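Local coordinates for protein AAA family ATPase (Sulfolobus acidocaldarius, PDB 2W2U) that is an AAA-family ATPase of the archaeal ESCRT cell-division machinery, and appears here as its MIT domain with a bound peptide, at residues S60-A63 and I64-M68; Q51-S54 and L55-G59; E36-I39 and T40-K44; N25-K28 and A29-G33; Q12-L15 and E16-R20. All blocks are in the same frame, centred on the assembly; numbering follows the deposited sequence.

Interaction 1 (S60-A63 and I64-M68)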
loop_
_atom_site.group_PDB
_atom_site.type_symbol
_atom_site.label_atom_id
_atom_site.label_comp_id
_atom_site.label_asym_id
_atom_site.label_seq_id
_atom_site.Cartn_x
_atom_site.Cartn_y
_atom_site.Cartn_z
ATOM N N SER A 60 12.525 -5.119 11.165
ATOM C CA SER A 60 11.279 -5.159 11.925
ATOM C C SER A 60 10.076 -4.565 11.180
ATOM O O SER A 60 8.945 -5.015 11.386
ATOM C CB SER A 60 11.447 -4.504 13.307
ATOM O OG SER A 60 11.882 -3.164 13.193
ATOM N N THR A 61 10.317 -3.581 10.314
ATOM C CA THR A 61 9.235 -2.950 9.544
ATOM C C THR A 61 8.625 -3.900 8.501
ATOM O O THR A 61 7.470 -3.725 8.108
ATOM C CB THR A 61 9.683 -1.631 8.824
ATOM O OG1 THR A 61 10.718 -0.976 9.561
ATOM C CG2 THR A 61 8.498 -0.669 8.659
ATOM N N ALA A 62 9.394 -4.902 8.066
ATOM C CA ALA A 62 8.980 -5.787 6.964
ATOM C C ALA A 62 7.622 -6.462 7.199
ATOM O O ALA A 62 6.843 -6.611 6.254
ATOM C CB ALA A 62 10.058 -6.827 6.655
ATOM N N ALA A 63 7.341 -6.835 8.453
ATOM C CA ALA A 63 6.061 -7.442 8.830
ATOM C C ALA A 63 4.877 -6.514 8.552
ATOM O O ALA A 63 3.810 -6.972 8.135
ATOM C CB ALA A 63 6.076 -7.873 10.298
ATOM N N ILE A 64 5.071 -5.216 8.780
ATOM C CA ILE A 64 4.059 -4.208 8.450
ATOM C C ILE A 64 3.893 -4.027 6.932
ATOM O O ILE A 64 2.760 -3.955 6.434
ATOM C CB ILE A 64 4.341 -2.850 9.146
ATOM C CG1 ILE A 64 4.249 -3.004 10.673
ATOM C CG2 ILE A 64 3.376 -1.776 8.647
ATOM C CD1 ILE A 64 5.023 -1.948 11.461
ATOM N N TYR A 65 5.009 -3.957 6.200
ATOM C CA TYR A 65 4.950 -3.926 4.728
ATOM C C TYR A 65 4.144 -5.112 4.205
ATOM O O TYR A 65 3.258 -4.953 3.361
ATOM C CB TYR A 65 6.335 -4.011 4.088
ATOM C CG TYR A 65 7.366 -2.975 4.476
ATOM C CD1 TYR A 65 7.007 -1.670 4.831
ATOM C CD2 TYR A 65 8.725 -3.295 4.421
ATOM C CE1 TYR A 65 7.982 -0.732 5.160
ATOM C CE2 TYR A 65 9.699 -2.372 4.746
ATOM C CZ TYR A 65 9.327 -1.096 5.113
ATOM O OH TYR A 65 10.313 -0.196 5.434
ATOM N N GLU A 66 4.473 -6.300 4.715
ATOM C CA GLU A 66 3.873 -7.549 4.268
ATOM C C GLU A 66 2.389 -7.646 4.623
ATOM O O GLU A 66 1.592 -8.130 3.817
ATOM C CB GLU A 66 4.670 -8.742 4.807
ATOM C CG GLU A 66 6.046 -8.899 4.127
ATOM C CD GLU A 66 7.102 -9.562 5.007
ATOM O OE1 GLU A 66 6.759 -10.092 6.086
ATOM O OE2 GLU A 66 8.292 -9.550 4.615
ATOM N N GLN A 67 2.031 -7.165 5.815
ATOM C CA GLN A 67 0.638 -7.048 6.242
ATOM C C GLN A 67 -0.177 -6.146 5.313
ATOM O O GLN A 67 -1.296 -6.491 4.936
ATOM C CB GLN A 67 0.552 -6.519 7.683
ATOM C CG GLN A 67 -0.872 -6.413 8.244
ATOM C CD GLN A 67 -0.971 -5.509 9.477
ATOM O OE1 GLN A 67 -0.159 -5.610 10.400
ATOM N NE2 GLN A 67 -1.975 -4.623 9.495
ATOM N N MET A 68 0.379 -4.993 4.958
ATOM C CA MET A 68 -0.337 -4.030 4.125
ATOM C C MET A 68 -0.478 -4.484 2.666
ATOM O O MET A 68 -1.517 -4.249 2.035
ATOM C CB MET A 68 0.278 -2.632 4.240
ATOM C CG MET A 68 0.142 -2.016 5.644
ATOM S SD MET A 68 -1.474 -2.235 6.451
ATOM C CE MET A 68 -2.481 -1.091 5.513
#

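Interaction 2 (Q51-S54 and L55-G59)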
loop_
_atom_site.group_PDB
_atom_site.type_symbol
_atom_site.label_atom_id
_atom_site.label_comp_id
_atom_site.label_asym_id
_atom_site.label_seq_id
_atom_site.Cartn_x
_atom_site.Cartn_y
_atom_site.Cartn_z
ATOM N N GLN A 51 9.073 -3.700 -3.073
ATOM C CA GLN A 51 10.447 -3.224 -3.208
ATOM C C GLN A 51 11.113 -3.010 -1.839
ATOM O O GLN A 51 12.276 -3.389 -1.639
ATOM C CB GLN A 51 10.486 -1.929 -4.028
ATOM C CG GLN A 51 11.883 -1.334 -4.203
ATOM C CD GLN A 51 12.757 -2.165 -5.124
ATOM O OE1 GLN A 51 12.382 -2.436 -6.263
ATOM N NE2 GLN A 51 13.935 -2.564 -4.641
ATOM N N LEU A 52 10.364 -2.392 -0.920
ATOM C CA LEU A 52 10.796 -2.200 0.470
ATOM C C LEU A 52 11.082 -3.528 1.180
ATOM O O LEU A 52 12.095 -3.660 1.865
ATOM C CB LEU A 52 9.775 -1.361 1.250
ATOM C CG LEU A 52 9.797 0.168 1.073
ATOM C CD1 LEU A 52 8.497 0.792 1.535
ATOM C CD2 LEU A 52 10.976 0.817 1.799
ATOM N N VAL A 53 10.194 -4.503 0.996
ATOM C CA VAL A 53 10.416 -5.881 1.447
ATOM C C VAL A 53 11.723 -6.491 0.897
ATOM O O VAL A 53 12.477 -7.075 1.656
ATOM C CB VAL A 53 9.196 -6.795 1.131
ATOM C CG1 VAL A 53 9.551 -8.288 1.290
ATOM C CG2 VAL A 53 8.012 -6.432 2.024
ATOM N N SER A 54 11.994 -6.352 -0.406
ATOM C CA SER A 54 13.280 -6.811 -0.973
ATOM C C SER A 54 14.493 -6.155 -0.326
ATOM O O SER A 54 15.488 -6.822 -0.057
ATOM C CB SER A 54 13.359 -6.567 -2.480
ATOM O OG SER A 54 12.439 -7.383 -3.172
ATOM N N LEU A 55 14.403 -4.848 -0.094
ATOM C CA LEU A 55 15.524 -4.061 0.418
ATOM C C LEU A 55 15.769 -4.266 1.914
ATOM O O LEU A 55 16.912 -4.199 2.370
ATOM C CB LEU A 55 15.310 -2.573 0.133
ATOM C CG LEU A 55 15.600 -1.973 -1.251
ATOM C CD1 LEU A 55 14.871 -0.646 -1.406
ATOM C CD2 LEU A 55 17.094 -1.776 -1.480
ATOM N N TYR A 56 14.698 -4.511 2.669
ATOM C CA TYR A 56 14.788 -4.603 4.129
ATOM C C TYR A 56 14.019 -5.806 4.670
ATOM O O TYR A 56 13.356 -5.714 5.700
ATOM C CB TYR A 56 14.311 -3.290 4.782
ATOM C CG TYR A 56 14.871 -2.054 4.113
ATOM C CD1 TYR A 56 16.170 -1.605 4.394
ATOM C CD2 TYR A 56 14.119 -1.354 3.171
ATOM C CE1 TYR A 56 16.694 -0.485 3.764
ATOM C CE2 TYR A 56 14.634 -0.238 2.532
ATOM C CZ TYR A 56 15.919 0.194 2.833
ATOM O OH TYR A 56 16.416 1.307 2.195
ATOM N N ARG A 57 14.138 -6.935 3.964
ATOM C CA ARG A 57 13.416 -8.176 4.263
ATOM C C ARG A 57 13.526 -8.642 5.716
ATOM O O ARG A 57 12.564 -9.161 6.284
ATOM C CB ARG A 57 13.896 -9.291 3.324
ATOM C CG ARG A 57 13.077 -10.584 3.384
ATOM C CD ARG A 57 13.515 -11.580 2.295
ATOM N NE ARG A 57 13.402 -10.994 0.954
ATOM C CZ ARG A 57 12.332 -11.098 0.172
ATOM N NH1 ARG A 57 11.263 -11.771 0.579
ATOM N NH2 ARG A 57 12.327 -10.526 -1.025
ATOM N N ASP A 58 14.699 -8.445 6.308
ATOM C CA ASP A 58 15.003 -9.025 7.611
ATOM C C ASP A 58 14.833 -8.046 8.764
ATOM O O ASP A 58 15.113 -8.395 9.915
ATOM C CB ASP A 58 16.409 -9.621 7.598
ATOM C CG ASP A 58 16.560 -10.722 6.562
ATOM O OD1 ASP A 58 15.849 -11.742 6.671
ATOM O OD2 ASP A 58 17.380 -10.561 5.634
ATOM N N GLY A 59 14.362 -6.833 8.454
ATOM C CA GLY A 59 14.109 -5.800 9.462
ATOM C C GLY A 59 12.760 -5.944 10.149
ATOM O O GLY A 59 11.944 -6.782 9.765
HETATM O O HOH W 1 16.713 -7.550 1.901
#

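Interaction 3 (E36-I39 and T40-K44)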
loop_
_atom_site.group_PDB
_atom_site.type_symbol
_atom_site.label_atom_id
_atom_site.label_comp_id
_atom_site.label_asym_id
_atom_site.label_seq_id
_atom_site.Cartn_x
_atom_site.Cartn_y
_atom_site.Cartn_z
ATOM N N GLU A 36 -11.539 1.274 -10.422
ATOM C CA GLU A 36 -10.330 1.203 -11.250
ATOM C C GLU A 36 -9.170 2.055 -10.721
ATOM O O GLU A 36 -8.040 1.566 -10.617
ATOM C CB GLU A 36 -10.636 1.575 -12.709
ATOM C CG GLU A 36 -9.404 1.637 -13.611
ATOM C CD GLU A 36 -8.575 0.355 -13.590
ATOM O OE1 GLU A 36 -9.154 -0.751 -13.576
ATOM O OE2 GLU A 36 -7.332 0.458 -13.586
ATOM N N GLU A 37 -9.463 3.320 -10.418
ATOM C CA GLU A 37 -8.504 4.247 -9.820
ATOM C C GLU A 37 -8.038 3.787 -8.444
ATOM O O GLU A 37 -6.868 3.938 -8.096
ATOM C CB GLU A 37 -9.105 5.654 -9.726
ATOM C CG GLU A 37 -8.436 6.674 -10.646
ATOM C CD GLU A 37 -7.617 7.698 -9.873
ATOM O OE1 GLU A 37 -8.236 8.533 -9.169
ATOM O OE2 GLU A 37 -6.364 7.679 -9.978
ATOM N N ALA A 38 -8.960 3.231 -7.664
ATOM C CA ALA A 38 -8.607 2.637 -6.380
ATOM C C ALA A 38 -7.624 1.483 -6.596
ATOM O O ALA A 38 -6.559 1.446 -5.972
ATOM C CB ALA A 38 -9.855 2.169 -5.647
ATOM N N ILE A 39 -7.976 0.573 -7.511
ATOM C CA ILE A 39 -7.127 -0.574 -7.842
ATOM C C ILE A 39 -5.740 -0.176 -8.358
ATOM O O ILE A 39 -4.738 -0.724 -7.891
ATOM C CB ILE A 39 -7.825 -1.566 -8.816
ATOM C CG1 ILE A 39 -8.953 -2.322 -8.095
ATOM C CG2 ILE A 39 -6.830 -2.566 -9.367
ATOM C CD1 ILE A 39 -9.992 -2.966 -9.040
ATOM N N THR A 40 -5.682 0.772 -9.299
ATOM C CA THR A 40 -4.408 1.244 -9.863
ATOM C C THR A 40 -3.462 1.696 -8.754
ATOM O O THR A 40 -2.294 1.328 -8.728
ATOM C CB THR A 40 -4.601 2.410 -10.876
ATOM O OG1 THR A 40 -5.604 2.066 -11.832
ATOM C CG2 THR A 40 -3.319 2.691 -11.634
ATOM N N ASN A 41 -3.989 2.498 -7.840
ATOM C CA ASN A 41 -3.207 3.051 -6.750
ATOM C C ASN A 41 -2.798 2.022 -5.681
ATOM O O ASN A 41 -1.683 2.079 -5.167
ATOM C CB ASN A 41 -3.932 4.263 -6.162
ATOM C CG ASN A 41 -3.756 5.508 -7.021
ATOM O OD1 ASN A 41 -2.668 6.079 -7.069
ATOM N ND2 ASN A 41 -4.822 5.926 -7.709
ATOM N N TYR A 42 -3.693 1.080 -5.375
ATOM C CA TYR A 42 -3.377 -0.051 -4.492
ATOM C C TYR A 42 -2.218 -0.876 -5.074
ATOM O O TYR A 42 -1.281 -1.241 -4.352
ATOM C CB TYR A 42 -4.599 -0.964 -4.291
ATOM C CG TYR A 42 -5.651 -0.495 -3.296
ATOM C CD1 TYR A 42 -5.309 -0.138 -1.984
ATOM C CD2 TYR A 42 -6.998 -0.462 -3.654
ATOM C CE1 TYR A 42 -6.287 0.277 -1.071
ATOM C CE2 TYR A 42 -7.982 -0.048 -2.755
ATOM C CZ TYR A 42 -7.618 0.314 -1.467
ATOM O OH TYR A 42 -8.590 0.715 -0.590
ATOM N N LYS A 43 -2.285 -1.162 -6.377
ATOM C CA LYS A 43 -1.245 -1.947 -7.052
ATOM C C LYS A 43 0.105 -1.242 -6.991
ATOM O O LYS A 43 1.144 -1.886 -6.843
ATOM C CB LYS A 43 -1.606 -2.218 -8.514
ATOM C CG LYS A 43 -2.707 -3.233 -8.730
ATOM C CD LYS A 43 -2.775 -3.627 -10.201
ATOM C CE LYS A 43 -4.035 -4.411 -10.517
ATOM N NZ LYS A 43 -3.979 -5.816 -10.066
ATOM N N LYS A 44 0.070 0.084 -7.116
ATOM C CA LYS A 44 1.280 0.901 -7.094
ATOM C C LYS A 44 1.873 0.979 -5.692
ATOM O O LYS A 44 3.091 1.037 -5.532
ATOM C CB LYS A 44 1.021 2.296 -7.680
ATOM C CG LYS A 44 0.894 2.286 -9.204
ATOM C CD LYS A 44 0.557 3.664 -9.764
ATOM C CE LYS A 44 0.352 3.633 -11.286
ATOM N NZ LYS A 44 1.561 3.157 -12.043
#

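Interaction 4 (N25-K28 and A29-G33)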
loop_
_atom_site.group_PDB
_atom_site.type_symbol
_atom_site.label_atom_id
_atom_site.label_comp_id
_atom_site.label_asym_id
_atom_site.label_seq_id
_atom_site.Cartn_x
_atom_site.Cartn_y
_atom_site.Cartn_z
ATOM N N ASN A 25 -4.130 7.725 -2.015
ATOM C CA ASN A 25 -4.850 7.896 -3.281
ATOM C C ASN A 25 -5.866 6.780 -3.532
ATOM O O ASN A 25 -6.969 7.038 -4.010
ATOM C CB ASN A 25 -3.880 7.977 -4.465
ATOM C CG ASN A 25 -3.120 9.293 -4.529
ATOM O OD1 ASN A 25 -3.428 10.249 -3.815
ATOM N ND2 ASN A 25 -2.119 9.343 -5.402
ATOM N N ALA A 26 -5.480 5.550 -3.201
ATOM C CA ALA A 26 -6.323 4.371 -3.397
ATOM C C ALA A 26 -7.547 4.342 -2.477
ATOM O O ALA A 26 -8.654 4.039 -2.922
ATOM C CB ALA A 26 -5.500 3.110 -3.224
ATOM N N VAL A 27 -7.337 4.648 -1.199
ATOM C CA VAL A 27 -8.415 4.645 -0.214
ATOM C C VAL A 27 -9.412 5.775 -0.517
ATOM O O VAL A 27 -10.627 5.594 -0.375
ATOM C CB VAL A 27 -7.861 4.719 1.244
ATOM C CG1 VAL A 27 -8.982 4.755 2.257
ATOM C CG2 VAL A 27 -6.961 3.526 1.532
ATOM N N LYS A 28 -8.891 6.919 -0.959
ATOM C CA LYS A 28 -9.719 8.053 -1.369
ATOM C C LYS A 28 -10.601 7.675 -2.557
ATOM O O LYS A 28 -11.827 7.808 -2.489
ATOM C CB LYS A 28 -8.843 9.267 -1.713
ATOM C CG LYS A 28 -9.612 10.556 -2.028
ATOM C CD LYS A 28 -8.666 11.642 -2.541
ATOM C CE LYS A 28 -9.416 12.879 -3.023
ATOM N NZ LYS A 28 -9.939 13.705 -1.898
ATOM N N ALA A 29 -9.970 7.190 -3.631
ATOM C CA ALA A 29 -10.680 6.748 -4.834
ATOM C C ALA A 29 -11.678 5.630 -4.519
ATOM O O ALA A 29 -12.785 5.608 -5.054
ATOM C CB ALA A 29 -9.691 6.303 -5.908
ATOM N N ASP A 30 -11.273 4.722 -3.634
ATOM C CA ASP A 30 -12.112 3.628 -3.157
ATOM C C ASP A 30 -13.411 4.155 -2.531
ATOM O O ASP A 30 -14.502 3.693 -2.876
ATOM C CB ASP A 30 -11.324 2.783 -2.143
ATOM C CG ASP A 30 -11.915 1.403 -1.919
ATOM O OD1 ASP A 30 -13.113 1.176 -2.213
ATOM O OD2 ASP A 30 -11.167 0.534 -1.426
ATOM N N LYS A 31 -13.285 5.123 -1.624
ATOM C CA LYS A 31 -14.438 5.704 -0.929
ATOM C C LYS A 31 -15.327 6.562 -1.837
ATOM O O LYS A 31 -16.511 6.756 -1.554
ATOM C CB LYS A 31 -13.990 6.493 0.306
ATOM C CG LYS A 31 -13.406 5.611 1.419
ATOM C CD LYS A 31 -13.071 6.421 2.667
ATOM C CE LYS A 31 -12.224 5.625 3.657
ATOM N NZ LYS A 31 -12.942 4.477 4.276
ATOM N N GLU A 32 -14.750 7.065 -2.925
ATOM C CA GLU A 32 -15.496 7.788 -3.954
ATOM C C GLU A 32 -16.159 6.859 -4.987
ATOM O O GLU A 32 -16.854 7.326 -5.895
ATOM C CB GLU A 32 -14.582 8.806 -4.642
ATOM C CG GLU A 32 -14.263 10.006 -3.760
ATOM C CD GLU A 32 -13.091 10.832 -4.258
ATOM O OE1 GLU A 32 -12.726 10.721 -5.450
ATOM O OE2 GLU A 32 -12.539 11.603 -3.442
ATOM N N GLY A 33 -15.945 5.553 -4.842
ATOM C CA GLY A 33 -16.582 4.549 -5.696
ATOM C C GLY A 33 -15.980 4.428 -7.087
ATOM O O GLY A 33 -16.677 4.071 -8.043
#

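Interaction 5 (Q12-L15 and E16-R20)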
loop_
_atom_site.group_PDB
_atom_site.type_symbol
_atom_site.label_atom_id
_atom_site.label_comp_id
_atom_site.label_asym_id
_atom_site.label_seq_id
_atom_site.Cartn_x
_atom_site.Cartn_y
_atom_site.Cartn_z
ATOM N N GLN A 12 14.765 4.117 2.334
ATOM C CA GLN A 12 13.649 3.479 3.030
ATOM C C GLN A 12 12.505 4.458 3.230
ATOM O O GLN A 12 11.375 4.192 2.821
ATOM C CB GLN A 12 14.095 2.906 4.378
ATOM C CG GLN A 12 13.056 1.996 5.023
ATOM C CD GLN A 12 13.610 1.150 6.155
ATOM O OE1 GLN A 12 13.049 0.103 6.491
ATOM N NE2 GLN A 12 14.711 1.593 6.749
ATOM N N VAL A 13 12.821 5.596 3.853
ATOM C CA VAL A 13 11.849 6.641 4.162
ATOM C C VAL A 13 11.220 7.226 2.887
ATOM O O VAL A 13 10.021 7.487 2.843
ATOM C CB VAL A 13 12.487 7.760 5.042
ATOM C CG1 VAL A 13 11.548 8.946 5.200
ATOM C CG2 VAL A 13 12.865 7.213 6.418
ATOM N N MET A 14 12.039 7.409 1.857
ATOM C CA MET A 14 11.578 7.931 0.576
ATOM C C MET A 14 10.558 6.989 -0.088
ATOM O O MET A 14 9.508 7.436 -0.571
ATOM C CB MET A 14 12.779 8.175 -0.335
ATOM C CG MET A 14 12.488 9.045 -1.533
ATOM S SD MET A 14 13.384 8.457 -2.977
ATOM C CE MET A 14 12.428 6.972 -3.328
ATOM N N LEU A 15 10.863 5.692 -0.094
ATOM C CA LEU A 15 9.932 4.693 -0.627
ATOM C C LEU A 15 8.684 4.542 0.244
ATOM O O LEU A 15 7.578 4.404 -0.272
ATOM C CB LEU A 15 10.621 3.337 -0.829
ATOM C CG LEU A 15 11.634 3.219 -1.981
ATOM C CD1 LEU A 15 12.474 1.974 -1.807
ATOM C CD2 LEU A 15 10.956 3.224 -3.363
ATOM N N GLU A 16 8.862 4.579 1.561
ATOM C CA GLU A 16 7.725 4.537 2.483
ATOM C C GLU A 16 6.710 5.653 2.211
ATOM O O GLU A 16 5.506 5.402 2.185
ATOM C CB GLU A 16 8.196 4.542 3.943
ATOM C CG GLU A 16 8.764 3.192 4.374
ATOM C CD GLU A 16 9.470 3.211 5.718
ATOM O OE1 GLU A 16 9.690 4.300 6.289
ATOM O OE2 GLU A 16 9.802 2.112 6.211
ATOM N N GLU A 17 7.205 6.870 1.997
ATOM C CA GLU A 17 6.355 8.016 1.650
ATOM C C GLU A 17 5.646 7.838 0.295
ATOM O O GLU A 17 4.465 8.191 0.150
ATOM C CB GLU A 17 7.176 9.319 1.696
ATOM C CG GLU A 17 6.642 10.487 0.841
ATOM C CD GLU A 17 5.261 11.012 1.255
ATOM O OE1 GLU A 17 4.846 10.836 2.429
ATOM O OE2 GLU A 17 4.590 11.610 0.383
ATOM N N MET A 18 6.377 7.297 -0.681
ATOM C CA MET A 18 5.835 6.971 -2.002
ATOM C C MET A 18 4.677 5.981 -1.899
ATOM O O MET A 18 3.621 6.197 -2.480
ATOM C CB MET A 18 6.939 6.401 -2.900
ATOM C CG MET A 18 6.563 6.226 -4.376
ATOM S SD MET A 18 7.919 5.510 -5.350
ATOM C CE MET A 18 9.240 6.658 -4.999
ATOM N N ALA A 19 4.892 4.894 -1.161
ATOM C CA ALA A 19 3.852 3.905 -0.877
ATOM C C ALA A 19 2.645 4.535 -0.179
ATOM O O ALA A 19 1.502 4.255 -0.544
ATOM C CB ALA A 19 4.422 2.762 -0.036
ATOM N N ARG A 20 2.916 5.392 0.812
ATOM C CA ARG A 20 1.876 6.130 1.538
ATOM C C ARG A 20 0.992 6.986 0.623
ATOM O O ARG A 20 -0.229 6.920 0.715
ATOM C CB ARG A 20 2.497 6.997 2.639
ATOM C CG ARG A 20 1.479 7.701 3.524
ATOM C CD ARG A 20 2.133 8.513 4.648
ATOM N NE ARG A 20 2.925 7.669 5.545
ATOM C CZ ARG A 20 4.254 7.669 5.609
ATOM N NH1 ARG A 20 4.973 8.484 4.841
ATOM N NH2 ARG A 20 4.869 6.855 6.456
HETATM O O HOH W 2 7.798 8.177 4.768
#

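Interaction 1 (S60-A63 and I64-M68)
Thr61 CG2 lies over the outer part of the Tyr65 ring, 3.5 Å from Tyr65 CE1. Thr61 CB follows in a CH-pi contact, 4.3 Å from the Tyr65 ring centroid and off-centre. The two side chains cross at a slant. Thr61 O also covers one face of the ring. That oxygen stands 3.7 Å above the ring plane, near the rim. It accepts the bond from Tyr65 N as well, at 3.1 Å, and a weak one from Ile64 N. The threonine thus meets Tyr65 through its backbone and its side chain. With chi1 at -30°, well off a staggered position, CG2 goes to the ring. OG1 bonds a basic side chain of the bound peptide. Tyr65 reaches helix 11-31 through its hydroxyl, which bonds Glu16.

Glu66 CG, set beside its own backbone N, lies 3.2 Å from Ala62 O, which also accepts from Glu66 N. Its OE2 is 3.8 Å from Ala62 CB. The Tyr65 ring is buried and rests on Leu49, Leu52 and Val53 of helix 35-55. This is the start of the third helix of an MIT three-helix bundle, beside the bound peptide.

Interaction 2 (Q51-S54 and L55-G59)
Arg57 CB sits 3.1 Å from Val53 O, at the point where the chain leaves helix 35-55. Arg57 CG is 4.0 Å from Val53 O, and NE stays near the same oxygen. A bend at chi3 (-57°) then turns the head group back towards the helix. Val53 CG1 comes over one face of the guanidinium, near its rim, 3.9 Å from Arg57 NH1. NH2 ends 3.8 Å from Ser54 OG, in contact but with no hydrogen bond between them.

Tyr56 CD2 is 3.3 Å from Leu52 O, the oxygen that takes the bond from Tyr56 N. Its CE2 meets Leu52 CD2 at 3.9 Å, and the ring also touches Gln12 of helix 11-31. With an alanine at Tyr56, Leu52 CD2 and Gln12 would probably lose their aromatic cover and a gap would open beside the helix end. The Gln51 amide crosses Leu55, with NE2 3.8 Å from Leu55 CG.

A type I beta turn runs from Tyr56 to Gly59, closed by Gly59 N to Tyr56 O. The side chains of Tyr56 and Arg57 touch the last helical turn by packing. The polar bonds across the contact are those of the backbone, and the arginine contributes aliphatic and face contacts, not a charge pair.

Interaction 3 (E36-I39 and T40-K44)
Four regular backbone bonds, each from residue i+4 to residue i, run from Thr40 N to Glu36 O through to Lys43 N to Ile39 O. Two of their acceptors are used twice. Glu36 O also takes a bond from Thr40 OG1, at 2.8 Å and from above the carbonyl plane. Chi1 of -50° sets OG1 beside the backbone N, facing back along the helix. Glu36 bends at chi2 and brings OE2 to 2.9 Å from Thr40 OG1.

Glu37 O is gripped by Asn41 N and by Asn41 ND2, the latter at 2.9 Å. These donors come from opposite faces of the carbonyl plane. ND2 also makes a weak bond to Glu37 OE2 at 3.3 Å. The two side chains run alongside each other, with carboxylate and amide planes 77° apart.

Tyr42 lies on the buried side. Its CD2 is 3.0 Å from Ala38 O, and its hydroxyl bonds Asp30 of helix 11-31. Ile39 CG2 meets the aliphatic end of Lys43, 3.5 Å from its CE.

Thr40 and Asn41 bond back to their own helix. The doubled acceptors at Glu36 and Glu37 limit the rotation of Thr40 and Asn41, and would tend to fix the Asn41 amide against helix 11-31.

Interaction 4 (N25-K28 and A29-G33)
This is a local contact between neighbouring turns at the C-terminal end of helix 11-31. The chain stops being helical at Gly33. Four backbone bonds cross the contact, and the last is Glu32 N to Lys28 O at 3.0 Å.

Lys28 and Glu32 face outward, one turn apart. The lysine chain is extended as far as its final bond, which bends (chi4 75°). Glu32 OE2 comes in across it, 3.4 Å from both Lys28 CG and Lys28 CE. Lys28 NZ stands 3.7 Å from Glu32 OE2, a long salt bridge. The carboxylate therefore rests as much on the aliphatic chain as on the charge.

Val27 and Lys31 run alongside, pointing the same way. Val27 CG1 meets Lys31 CE at 3.6 Å, and Lys31 CG passes 3.3 Å from Val27 O. Both residues also pack on the bound peptide.

Asp30 is buried. Its CB is 3.1 Å from Ala26 O, and its CG lies anti to the backbone N (chi1 -162°), which carries the carboxylate away from the helix. OD2 forms a salt bridge with Arg75 of helix 62-81, beside its partner Tyr42. Gly33 has a positive phi of 76°, and its N bonds Asp30 O at 3.1 Å. With two bonds back into the last turn, this end of the first MIT helix is a Schellman motif.

Interaction 5 (Q12-L15 and E16-R20)
Apolar contacts join Met14, Leu15 and Met18 on one side of the helix. The two methionines lie alongside each other and end together, with Met14 CE 3.6 Å from Met18 CE. Met14 reaches there by bending at chi2 and chi3. Leu15 CD2 joins them more loosely, 4.2 Å from Met18 CE.

The backbone holds these turns through four bonds of the regular helical kind. The straightest runs from Ala19 N to Leu15 O, with an angle of 173° at the hydrogen.

Polar contacts lie on other sides. Glu16 leans over the turn before it, with its CG 3.2 Å from Gln12 O. Its OE2 is 3.5 Å from Gln12 CG, and the amide and carboxylate planes stand 40° apart. Glu16 OE2 and Gln12 OE1 share the Tyr65 hydroxyl. Glu16 OE2 also forms a salt bridge with a basic side chain of the bound peptide. A leucine in place of Glu16 is likely to leave that peptide charge without its mate and the Tyr65 hydroxyl with Gln12 alone of the two partners.

One water links the turns: it donates to Val13 O at 3.0 Å and accepts from Arg20 NH1 at 2.8 Å. Arg20 NH1 also makes a weak, salt-bridged bond to Glu17 OE1 at 3.4 Å. Water and carboxylate oxygen both lie at the guanidinium edge.

Among the neighbouring helices, Leu15 packs on Leu52 and Leu55 of helix 35-55, and Ala19 on Val48. The polar ends of Gln12 and Glu16 make the link to helix 62-81.

From the N terminus, interactions 5, 4, 3, 2 and 1 follow in series. Each lies within one continuous stretch, so none closes a long loop and none nests in or crosses another. Interactions 5 and 4 share helix 11-31, with centres about 19 Å apart. Interactions 3 and 2 share helix 35-55, about 22 Å apart between centres. Interaction 2 leads out of that helix, and interaction 1 begins helix 62-81. They form two groups. At one end of the bundle, 5, 2 and 1 touch one another and tie all three helices together. At the other end, 3 and 4 touch each other, joining the first two helices, and both also reach helix 62-81.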